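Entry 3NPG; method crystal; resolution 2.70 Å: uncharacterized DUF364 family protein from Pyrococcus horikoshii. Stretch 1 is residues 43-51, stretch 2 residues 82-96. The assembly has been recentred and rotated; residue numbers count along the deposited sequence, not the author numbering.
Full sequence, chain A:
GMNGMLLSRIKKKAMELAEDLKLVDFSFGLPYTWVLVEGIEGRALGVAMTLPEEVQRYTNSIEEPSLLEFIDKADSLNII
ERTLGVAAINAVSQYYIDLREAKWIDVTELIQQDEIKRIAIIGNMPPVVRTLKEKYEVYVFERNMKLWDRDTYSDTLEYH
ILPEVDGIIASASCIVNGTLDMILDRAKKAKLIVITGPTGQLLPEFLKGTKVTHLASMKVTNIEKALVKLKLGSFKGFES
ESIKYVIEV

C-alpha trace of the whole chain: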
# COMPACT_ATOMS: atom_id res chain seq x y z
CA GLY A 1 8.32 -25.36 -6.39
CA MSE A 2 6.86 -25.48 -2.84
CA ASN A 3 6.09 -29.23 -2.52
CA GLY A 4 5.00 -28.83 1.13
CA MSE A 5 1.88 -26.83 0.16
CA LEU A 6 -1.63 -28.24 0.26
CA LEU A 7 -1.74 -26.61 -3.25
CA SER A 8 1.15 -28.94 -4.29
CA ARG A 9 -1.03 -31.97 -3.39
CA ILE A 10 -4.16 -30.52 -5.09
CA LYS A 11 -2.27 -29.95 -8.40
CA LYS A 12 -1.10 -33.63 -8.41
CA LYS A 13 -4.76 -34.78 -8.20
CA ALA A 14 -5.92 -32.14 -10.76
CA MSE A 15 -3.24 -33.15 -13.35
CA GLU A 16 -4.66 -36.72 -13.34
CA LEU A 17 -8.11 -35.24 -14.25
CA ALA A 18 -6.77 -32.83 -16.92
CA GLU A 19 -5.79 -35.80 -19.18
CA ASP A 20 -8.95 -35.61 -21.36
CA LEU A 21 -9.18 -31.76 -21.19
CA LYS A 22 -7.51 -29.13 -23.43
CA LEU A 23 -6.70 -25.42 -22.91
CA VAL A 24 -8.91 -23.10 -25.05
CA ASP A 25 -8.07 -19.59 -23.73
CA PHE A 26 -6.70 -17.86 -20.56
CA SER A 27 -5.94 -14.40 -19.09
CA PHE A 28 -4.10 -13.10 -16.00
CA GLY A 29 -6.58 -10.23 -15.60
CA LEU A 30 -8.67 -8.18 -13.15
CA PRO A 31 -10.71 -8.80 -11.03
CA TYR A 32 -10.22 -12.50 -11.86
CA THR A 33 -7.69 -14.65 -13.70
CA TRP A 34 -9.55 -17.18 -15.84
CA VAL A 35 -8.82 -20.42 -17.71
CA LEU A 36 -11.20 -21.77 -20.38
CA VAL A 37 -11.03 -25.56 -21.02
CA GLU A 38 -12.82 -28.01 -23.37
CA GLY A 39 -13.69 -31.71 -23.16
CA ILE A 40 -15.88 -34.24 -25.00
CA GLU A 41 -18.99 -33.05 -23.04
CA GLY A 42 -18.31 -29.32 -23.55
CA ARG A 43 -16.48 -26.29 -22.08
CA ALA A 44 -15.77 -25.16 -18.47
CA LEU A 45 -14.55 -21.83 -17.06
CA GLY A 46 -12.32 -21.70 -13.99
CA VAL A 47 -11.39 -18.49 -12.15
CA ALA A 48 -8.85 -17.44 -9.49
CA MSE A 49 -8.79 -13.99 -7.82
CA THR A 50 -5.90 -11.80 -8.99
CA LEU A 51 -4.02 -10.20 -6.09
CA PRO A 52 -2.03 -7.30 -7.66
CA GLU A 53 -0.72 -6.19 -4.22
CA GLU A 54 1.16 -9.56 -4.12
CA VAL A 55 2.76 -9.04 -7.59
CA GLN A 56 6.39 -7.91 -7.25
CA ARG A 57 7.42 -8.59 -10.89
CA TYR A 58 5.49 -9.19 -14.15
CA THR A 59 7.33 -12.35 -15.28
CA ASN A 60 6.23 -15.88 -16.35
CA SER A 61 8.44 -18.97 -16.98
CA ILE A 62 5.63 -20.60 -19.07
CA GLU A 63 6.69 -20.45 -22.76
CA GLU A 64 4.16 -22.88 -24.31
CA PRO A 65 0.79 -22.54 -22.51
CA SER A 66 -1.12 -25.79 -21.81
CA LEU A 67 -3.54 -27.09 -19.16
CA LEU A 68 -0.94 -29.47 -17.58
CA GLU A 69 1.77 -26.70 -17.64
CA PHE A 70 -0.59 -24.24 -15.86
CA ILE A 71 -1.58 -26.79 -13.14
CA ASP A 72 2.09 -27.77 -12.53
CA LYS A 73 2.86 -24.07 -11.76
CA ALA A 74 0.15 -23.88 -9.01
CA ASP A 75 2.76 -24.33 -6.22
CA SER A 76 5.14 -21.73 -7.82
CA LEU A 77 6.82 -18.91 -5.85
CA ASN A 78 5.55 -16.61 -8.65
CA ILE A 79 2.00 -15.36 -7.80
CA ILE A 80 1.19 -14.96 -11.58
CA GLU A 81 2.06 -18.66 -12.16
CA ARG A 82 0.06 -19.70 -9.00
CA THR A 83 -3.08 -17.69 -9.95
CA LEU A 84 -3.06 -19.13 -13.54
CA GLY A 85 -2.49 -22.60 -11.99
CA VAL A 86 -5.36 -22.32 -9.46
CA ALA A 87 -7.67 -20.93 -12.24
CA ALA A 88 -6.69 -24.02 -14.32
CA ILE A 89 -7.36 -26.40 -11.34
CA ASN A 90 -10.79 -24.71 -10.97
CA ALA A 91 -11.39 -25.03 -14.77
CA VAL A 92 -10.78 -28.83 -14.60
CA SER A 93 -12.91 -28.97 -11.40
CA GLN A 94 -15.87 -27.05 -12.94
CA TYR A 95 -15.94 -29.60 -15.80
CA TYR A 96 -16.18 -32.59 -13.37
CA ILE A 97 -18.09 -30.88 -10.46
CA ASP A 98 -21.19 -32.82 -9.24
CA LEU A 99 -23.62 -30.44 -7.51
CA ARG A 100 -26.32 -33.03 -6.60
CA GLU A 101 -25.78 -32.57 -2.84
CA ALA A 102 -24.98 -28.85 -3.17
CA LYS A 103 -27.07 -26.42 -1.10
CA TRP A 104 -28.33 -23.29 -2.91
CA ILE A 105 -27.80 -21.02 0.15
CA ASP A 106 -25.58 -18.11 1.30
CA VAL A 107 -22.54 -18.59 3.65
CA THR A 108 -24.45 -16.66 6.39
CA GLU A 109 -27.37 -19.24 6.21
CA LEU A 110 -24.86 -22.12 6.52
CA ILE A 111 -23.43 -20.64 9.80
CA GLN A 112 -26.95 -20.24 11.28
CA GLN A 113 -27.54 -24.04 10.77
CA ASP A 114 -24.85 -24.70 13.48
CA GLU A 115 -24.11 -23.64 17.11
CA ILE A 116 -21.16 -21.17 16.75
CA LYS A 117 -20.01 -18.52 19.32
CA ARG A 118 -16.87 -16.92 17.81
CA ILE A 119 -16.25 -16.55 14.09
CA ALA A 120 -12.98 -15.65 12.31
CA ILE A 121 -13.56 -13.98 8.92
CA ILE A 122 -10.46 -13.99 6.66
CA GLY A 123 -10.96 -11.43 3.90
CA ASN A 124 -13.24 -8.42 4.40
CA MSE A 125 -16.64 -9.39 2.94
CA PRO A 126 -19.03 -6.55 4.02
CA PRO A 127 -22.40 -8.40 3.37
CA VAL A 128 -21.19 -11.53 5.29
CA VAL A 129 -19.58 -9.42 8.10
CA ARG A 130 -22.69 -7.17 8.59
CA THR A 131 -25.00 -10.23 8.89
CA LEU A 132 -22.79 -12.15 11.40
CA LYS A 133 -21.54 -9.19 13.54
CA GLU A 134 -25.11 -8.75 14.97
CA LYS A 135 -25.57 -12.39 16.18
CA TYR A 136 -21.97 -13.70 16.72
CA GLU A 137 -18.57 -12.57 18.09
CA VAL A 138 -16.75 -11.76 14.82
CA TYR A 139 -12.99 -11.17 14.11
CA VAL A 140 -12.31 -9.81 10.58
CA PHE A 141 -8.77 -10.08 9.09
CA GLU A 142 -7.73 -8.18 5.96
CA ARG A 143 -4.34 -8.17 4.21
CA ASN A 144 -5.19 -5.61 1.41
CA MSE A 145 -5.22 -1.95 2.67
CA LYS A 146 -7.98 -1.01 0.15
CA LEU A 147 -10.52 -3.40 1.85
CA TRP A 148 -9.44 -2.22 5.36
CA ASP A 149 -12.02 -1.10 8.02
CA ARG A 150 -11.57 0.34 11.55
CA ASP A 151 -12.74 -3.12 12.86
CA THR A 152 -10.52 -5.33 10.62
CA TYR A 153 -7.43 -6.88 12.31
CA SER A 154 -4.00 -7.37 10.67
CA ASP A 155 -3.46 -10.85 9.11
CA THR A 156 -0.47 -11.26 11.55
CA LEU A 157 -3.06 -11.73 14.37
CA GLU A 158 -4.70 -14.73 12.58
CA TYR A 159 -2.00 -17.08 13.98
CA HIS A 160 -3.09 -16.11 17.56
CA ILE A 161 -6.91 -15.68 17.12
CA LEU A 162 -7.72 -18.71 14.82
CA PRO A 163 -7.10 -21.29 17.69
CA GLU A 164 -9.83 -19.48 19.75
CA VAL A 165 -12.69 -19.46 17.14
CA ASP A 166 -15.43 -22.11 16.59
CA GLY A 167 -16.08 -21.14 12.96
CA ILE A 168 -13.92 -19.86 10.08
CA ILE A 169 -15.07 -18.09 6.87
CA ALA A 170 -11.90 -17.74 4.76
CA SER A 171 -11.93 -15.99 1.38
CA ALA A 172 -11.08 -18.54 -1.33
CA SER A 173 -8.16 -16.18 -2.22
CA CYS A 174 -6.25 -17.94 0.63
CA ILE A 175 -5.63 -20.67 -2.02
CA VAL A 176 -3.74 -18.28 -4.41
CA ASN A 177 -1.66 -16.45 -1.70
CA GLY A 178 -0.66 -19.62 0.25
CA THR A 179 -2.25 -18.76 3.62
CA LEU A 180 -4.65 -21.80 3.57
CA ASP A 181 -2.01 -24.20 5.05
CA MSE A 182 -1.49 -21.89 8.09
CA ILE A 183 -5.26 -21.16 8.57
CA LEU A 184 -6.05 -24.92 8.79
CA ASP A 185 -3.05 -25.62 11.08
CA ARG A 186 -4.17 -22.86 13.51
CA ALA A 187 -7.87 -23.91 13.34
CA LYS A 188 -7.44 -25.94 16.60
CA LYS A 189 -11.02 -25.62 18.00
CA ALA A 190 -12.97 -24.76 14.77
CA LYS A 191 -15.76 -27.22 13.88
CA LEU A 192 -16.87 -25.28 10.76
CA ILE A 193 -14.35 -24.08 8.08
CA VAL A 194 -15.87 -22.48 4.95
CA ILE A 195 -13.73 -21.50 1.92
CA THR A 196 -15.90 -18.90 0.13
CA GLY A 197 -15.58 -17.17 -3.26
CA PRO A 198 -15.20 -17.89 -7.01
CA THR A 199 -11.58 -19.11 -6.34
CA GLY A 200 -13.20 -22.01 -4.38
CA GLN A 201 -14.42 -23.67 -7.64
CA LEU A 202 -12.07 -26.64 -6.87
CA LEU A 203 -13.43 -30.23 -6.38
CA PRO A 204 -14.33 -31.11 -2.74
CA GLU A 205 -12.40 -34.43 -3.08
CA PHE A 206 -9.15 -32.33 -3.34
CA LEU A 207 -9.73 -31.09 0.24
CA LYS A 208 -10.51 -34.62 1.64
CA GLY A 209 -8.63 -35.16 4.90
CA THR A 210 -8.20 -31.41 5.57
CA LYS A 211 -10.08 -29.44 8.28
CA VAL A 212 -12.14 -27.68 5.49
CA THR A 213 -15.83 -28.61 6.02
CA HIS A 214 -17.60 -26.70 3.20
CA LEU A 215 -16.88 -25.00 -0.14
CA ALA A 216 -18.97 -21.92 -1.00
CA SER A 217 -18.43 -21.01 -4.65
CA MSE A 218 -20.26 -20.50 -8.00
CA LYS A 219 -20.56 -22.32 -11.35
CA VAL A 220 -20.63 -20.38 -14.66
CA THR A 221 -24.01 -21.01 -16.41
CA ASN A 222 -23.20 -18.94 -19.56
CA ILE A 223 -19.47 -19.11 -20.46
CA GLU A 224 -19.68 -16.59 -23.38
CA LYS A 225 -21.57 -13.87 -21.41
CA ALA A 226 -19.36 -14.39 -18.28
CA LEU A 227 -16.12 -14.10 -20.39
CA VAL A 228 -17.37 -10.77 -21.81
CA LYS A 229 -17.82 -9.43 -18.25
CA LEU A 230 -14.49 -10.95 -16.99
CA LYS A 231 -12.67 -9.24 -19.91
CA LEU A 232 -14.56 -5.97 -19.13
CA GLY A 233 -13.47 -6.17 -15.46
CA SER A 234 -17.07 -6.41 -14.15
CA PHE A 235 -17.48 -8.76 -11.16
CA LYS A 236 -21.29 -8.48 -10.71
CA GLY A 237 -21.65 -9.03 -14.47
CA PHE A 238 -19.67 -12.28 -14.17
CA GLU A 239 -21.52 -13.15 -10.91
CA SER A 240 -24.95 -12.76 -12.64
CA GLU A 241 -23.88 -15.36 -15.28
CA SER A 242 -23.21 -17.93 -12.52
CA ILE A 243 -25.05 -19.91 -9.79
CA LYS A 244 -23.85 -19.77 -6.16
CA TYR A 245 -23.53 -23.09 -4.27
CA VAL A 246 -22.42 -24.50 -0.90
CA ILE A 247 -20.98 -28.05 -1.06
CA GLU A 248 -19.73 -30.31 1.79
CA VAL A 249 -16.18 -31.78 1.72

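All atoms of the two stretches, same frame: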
# COMPACT_ATOMS: atom_id res chain seq x y z
N ARG A 43 -17.47 -27.21 -22.65
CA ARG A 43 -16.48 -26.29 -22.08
C ARG A 43 -16.73 -25.99 -20.59
O ARG A 43 -17.85 -26.15 -20.10
CB ARG A 43 -16.42 -24.98 -22.89
CG ARG A 43 -15.76 -25.12 -24.24
CD ARG A 43 -15.67 -23.79 -24.97
NE ARG A 43 -14.96 -23.92 -26.24
CZ ARG A 43 -14.73 -22.91 -27.07
NH1 ARG A 43 -15.16 -21.69 -26.77
NH2 ARG A 43 -14.06 -23.11 -28.20
N ALA A 44 -15.67 -25.53 -19.88
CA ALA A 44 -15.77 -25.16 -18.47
C ALA A 44 -14.85 -23.98 -18.18
O ALA A 44 -13.72 -23.94 -18.67
CB ALA A 44 -15.39 -26.34 -17.58
N LEU A 45 -15.33 -23.01 -17.39
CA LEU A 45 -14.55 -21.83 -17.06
C LEU A 45 -14.16 -21.81 -15.59
O LEU A 45 -15.01 -21.85 -14.71
CB LEU A 45 -15.32 -20.55 -17.45
CG LEU A 45 -14.53 -19.23 -17.40
CD1 LEU A 45 -13.36 -19.24 -18.38
CD2 LEU A 45 -15.43 -18.07 -17.70
N GLY A 46 -12.86 -21.79 -15.34
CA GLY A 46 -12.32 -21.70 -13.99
C GLY A 46 -11.70 -20.35 -13.73
O GLY A 46 -11.07 -19.77 -14.62
N VAL A 47 -11.91 -19.81 -12.51
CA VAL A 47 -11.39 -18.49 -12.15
C VAL A 47 -10.58 -18.54 -10.86
O VAL A 47 -10.79 -19.42 -10.03
CB VAL A 47 -12.49 -17.39 -12.10
CG1 VAL A 47 -13.08 -17.14 -13.48
CG2 VAL A 47 -13.58 -17.74 -11.10
N ALA A 48 -9.64 -17.59 -10.71
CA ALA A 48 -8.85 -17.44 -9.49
C ALA A 48 -8.56 -15.97 -9.29
O ALA A 48 -8.08 -15.30 -10.21
CB ALA A 48 -7.55 -18.21 -9.60
N MSE A 49 -8.95 -15.42 -8.11
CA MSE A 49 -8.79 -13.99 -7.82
C MSE A 49 -7.36 -13.50 -8.00
O MSE A 49 -6.43 -14.06 -7.42
CB MSE A 49 -9.31 -13.65 -6.43
CG MSE A 49 -9.29 -12.17 -6.13
SE MSE A 49 -9.85 -11.77 -4.35
CE MSE A 49 -11.70 -11.36 -4.71
N THR A 50 -7.19 -12.43 -8.79
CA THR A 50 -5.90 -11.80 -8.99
C THR A 50 -5.61 -10.88 -7.83
O THR A 50 -6.48 -10.09 -7.44
CB THR A 50 -5.88 -11.06 -10.34
OG1 THR A 50 -6.26 -11.96 -11.38
CG2 THR A 50 -4.52 -10.47 -10.66
N LEU A 51 -4.43 -11.03 -7.22
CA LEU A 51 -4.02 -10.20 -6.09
C LEU A 51 -2.84 -9.32 -6.52
O LEU A 51 -1.67 -9.72 -6.39
CB LEU A 51 -3.64 -11.09 -4.89
CG LEU A 51 -4.69 -12.12 -4.44
CD1 LEU A 51 -4.09 -13.14 -3.53
CD2 LEU A 51 -5.88 -11.43 -3.77
N ARG A 82 1.00 -19.07 -9.95
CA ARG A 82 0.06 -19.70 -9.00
C ARG A 82 -1.38 -19.41 -9.38
O ARG A 82 -2.21 -20.33 -9.40
CB ARG A 82 0.31 -19.20 -7.57
CG ARG A 82 1.43 -19.91 -6.84
CD ARG A 82 1.21 -19.91 -5.33
NE ARG A 82 1.09 -18.55 -4.77
CZ ARG A 82 2.14 -17.78 -4.45
NH1 ARG A 82 3.37 -18.20 -4.69
NH2 ARG A 82 1.94 -16.58 -3.93
N THR A 83 -1.72 -18.11 -9.61
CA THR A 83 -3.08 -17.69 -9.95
C THR A 83 -3.58 -18.37 -11.23
O THR A 83 -4.69 -18.90 -11.24
CB THR A 83 -3.17 -16.16 -10.01
OG1 THR A 83 -2.48 -15.60 -8.88
CG2 THR A 83 -4.61 -15.66 -10.02
N LEU A 84 -2.72 -18.44 -12.28
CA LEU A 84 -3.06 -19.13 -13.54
C LEU A 84 -3.23 -20.65 -13.30
O LEU A 84 -4.07 -21.28 -13.94
CB LEU A 84 -2.00 -18.87 -14.62
CG LEU A 84 -2.12 -17.53 -15.37
CD1 LEU A 84 -0.79 -17.13 -15.98
CD2 LEU A 84 -3.20 -17.59 -16.44
N GLY A 85 -2.43 -21.19 -12.37
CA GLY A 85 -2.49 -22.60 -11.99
C GLY A 85 -3.76 -22.96 -11.23
O GLY A 85 -4.40 -23.97 -11.54
N VAL A 86 -4.13 -22.13 -10.24
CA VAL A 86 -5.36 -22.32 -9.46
C VAL A 86 -6.60 -22.14 -10.36
O VAL A 86 -7.53 -22.95 -10.28
CB VAL A 86 -5.40 -21.38 -8.22
CG1 VAL A 86 -6.77 -21.41 -7.54
CG2 VAL A 86 -4.30 -21.75 -7.22
N ALA A 87 -6.58 -21.14 -11.27
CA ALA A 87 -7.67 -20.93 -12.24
C ALA A 87 -7.82 -22.14 -13.15
O ALA A 87 -8.94 -22.51 -13.50
CB ALA A 87 -7.41 -19.68 -13.07
N ALA A 88 -6.69 -22.80 -13.50
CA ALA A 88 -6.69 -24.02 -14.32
C ALA A 88 -7.21 -25.22 -13.53
O ALA A 88 -7.94 -26.04 -14.09
CB ALA A 88 -5.29 -24.30 -14.84
N ILE A 89 -6.85 -25.32 -12.22
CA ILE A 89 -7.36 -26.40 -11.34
C ILE A 89 -8.88 -26.26 -11.21
O ILE A 89 -9.60 -27.25 -11.30
CB ILE A 89 -6.65 -26.38 -9.95
CG1 ILE A 89 -5.16 -26.76 -10.08
CG2 ILE A 89 -7.37 -27.31 -8.94
CD1 ILE A 89 -4.35 -26.51 -8.83
N ASN A 90 -9.37 -25.00 -11.06
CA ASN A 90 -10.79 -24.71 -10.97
C ASN A 90 -11.50 -25.01 -12.29
O ASN A 90 -12.63 -25.49 -12.28
CB ASN A 90 -11.01 -23.25 -10.57
CG ASN A 90 -10.56 -22.95 -9.16
OD1 ASN A 90 -10.45 -23.83 -8.30
ND2 ASN A 90 -10.32 -21.68 -8.88
N ALA A 91 -10.83 -24.75 -13.44
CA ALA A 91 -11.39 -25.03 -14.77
C ALA A 91 -11.66 -26.52 -14.92
O ALA A 91 -12.76 -26.91 -15.30
CB ALA A 91 -10.43 -24.56 -15.85
N VAL A 92 -10.66 -27.37 -14.56
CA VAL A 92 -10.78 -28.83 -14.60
C VAL A 92 -11.87 -29.29 -13.63
O VAL A 92 -12.69 -30.15 -13.97
CB VAL A 92 -9.41 -29.52 -14.29
CG1 VAL A 92 -9.56 -31.03 -14.16
CG2 VAL A 92 -8.37 -29.16 -15.35
N SER A 93 -11.93 -28.66 -12.44
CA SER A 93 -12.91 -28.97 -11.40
C SER A 93 -14.33 -28.66 -11.84
O SER A 93 -15.23 -29.46 -11.62
CB SER A 93 -12.59 -28.21 -10.12
OG SER A 93 -11.29 -28.53 -9.64
N GLN A 94 -14.54 -27.49 -12.47
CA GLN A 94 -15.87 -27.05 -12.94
C GLN A 94 -16.43 -27.94 -14.06
O GLN A 94 -17.64 -28.00 -14.25
CB GLN A 94 -15.83 -25.57 -13.37
CG GLN A 94 -15.63 -24.60 -12.21
CD GLN A 94 -16.84 -24.52 -11.32
OE1 GLN A 94 -17.84 -23.90 -11.66
NE2 GLN A 94 -16.77 -25.12 -10.15
N TYR A 95 -15.54 -28.65 -14.77
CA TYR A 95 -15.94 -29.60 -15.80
C TYR A 95 -16.47 -30.89 -15.15
O TYR A 95 -17.45 -31.46 -15.63
CB TYR A 95 -14.75 -29.92 -16.73
CG TYR A 95 -15.09 -30.84 -17.89
CD1 TYR A 95 -15.56 -30.34 -19.09
CD2 TYR A 95 -14.86 -32.21 -17.80
CE1 TYR A 95 -15.85 -31.18 -20.17
CE2 TYR A 95 -15.15 -33.07 -18.86
CZ TYR A 95 -15.65 -32.55 -20.04
OH TYR A 95 -15.93 -33.39 -21.09
N TYR A 96 -15.84 -31.33 -14.04
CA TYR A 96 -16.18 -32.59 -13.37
C TYR A 96 -17.03 -32.41 -12.09
O TYR A 96 -17.41 -33.42 -11.48
CB TYR A 96 -14.90 -33.39 -13.06
CG TYR A 96 -14.16 -33.85 -14.30
CD1 TYR A 96 -14.69 -34.86 -15.11
CD2 TYR A 96 -12.91 -33.35 -14.61
CE1 TYR A 96 -14.00 -35.31 -16.23
CE2 TYR A 96 -12.21 -33.81 -15.72
CZ TYR A 96 -12.76 -34.78 -16.54
OH TYR A 96 -12.08 -35.24 -17.64

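How do a strand and a helix come as near to each other as these two do? Strand 43-49 runs over helix 82-96 with an angle of 146° between their N-to-C directions, and the axes approach to 5.7 Å. The residues that face the helix alternate along the strand: Ala44, Gly46 and Ala48, two with a single methyl group and one with no side chain. Between them, Leu45 and Val47 point their CA-to-CB bonds away, so the bulkier side chains of this segment do not separate the two backbones.

What happens at Gly46, where the backbones are closest? Gly46 CA lies 3.5 Å from Ala91 CA and 3.4 Å from Ala91 N, which is backbone against backbone. Gly46 CA also stands 3.5 Å from Ala87 O in a CA-H...O contact, with an angle of 134° at the hydrogen. Ala87 O accepts the helical hydrogen bond from Ala91 N at 2.9 Å, so the strand's CA approaches a helical turn whose own bonding is intact. A CB on Gly46 would point toward the helix and fall 2.0 Å from Ala91 N and 2.4 Å from Ala87 O, both clashes; the absence of a side chain is what allows this fit.

Which polar interaction ties the two elements together? The one hydrogen bond between them runs from Asn90 ND2 to Val47 O, at 2.6 Å with an N-H...O angle of 149°. Asn90 directs its CA-to-CB bond toward the strand, and its m rotamer at chi1 brings the amide to the carbonyl. Val47 thus takes part through its backbone while its side chain points away. Asn90 ND2 is also hydrogen-bonded elsewhere in the structure.

How do the apolar side chains pack around this center? Ala48 CB sits 3.8 Å from Ala87 CB and 3.9 Å from Val86 CG1, and it comes still nearer the helix backbone, 3.4 Å from Thr83 O. The methyl of Thr83 extends the packing past Ala48, with Thr83 CG2 3.6 Å from Met49 O; residue 49 is selenomethionine, and its CA-to-CB bond points away. Toward the other end of the strand, Ala44 CB lies 3.5 Å from Ala91 O and 3.7 Å from Tyr95 CB, at the edge of the Tyr95 ring and near its plane. Small side chains therefore pack against both backbone and side-chain atoms of the helix, and the two stretches together bury 496 Å².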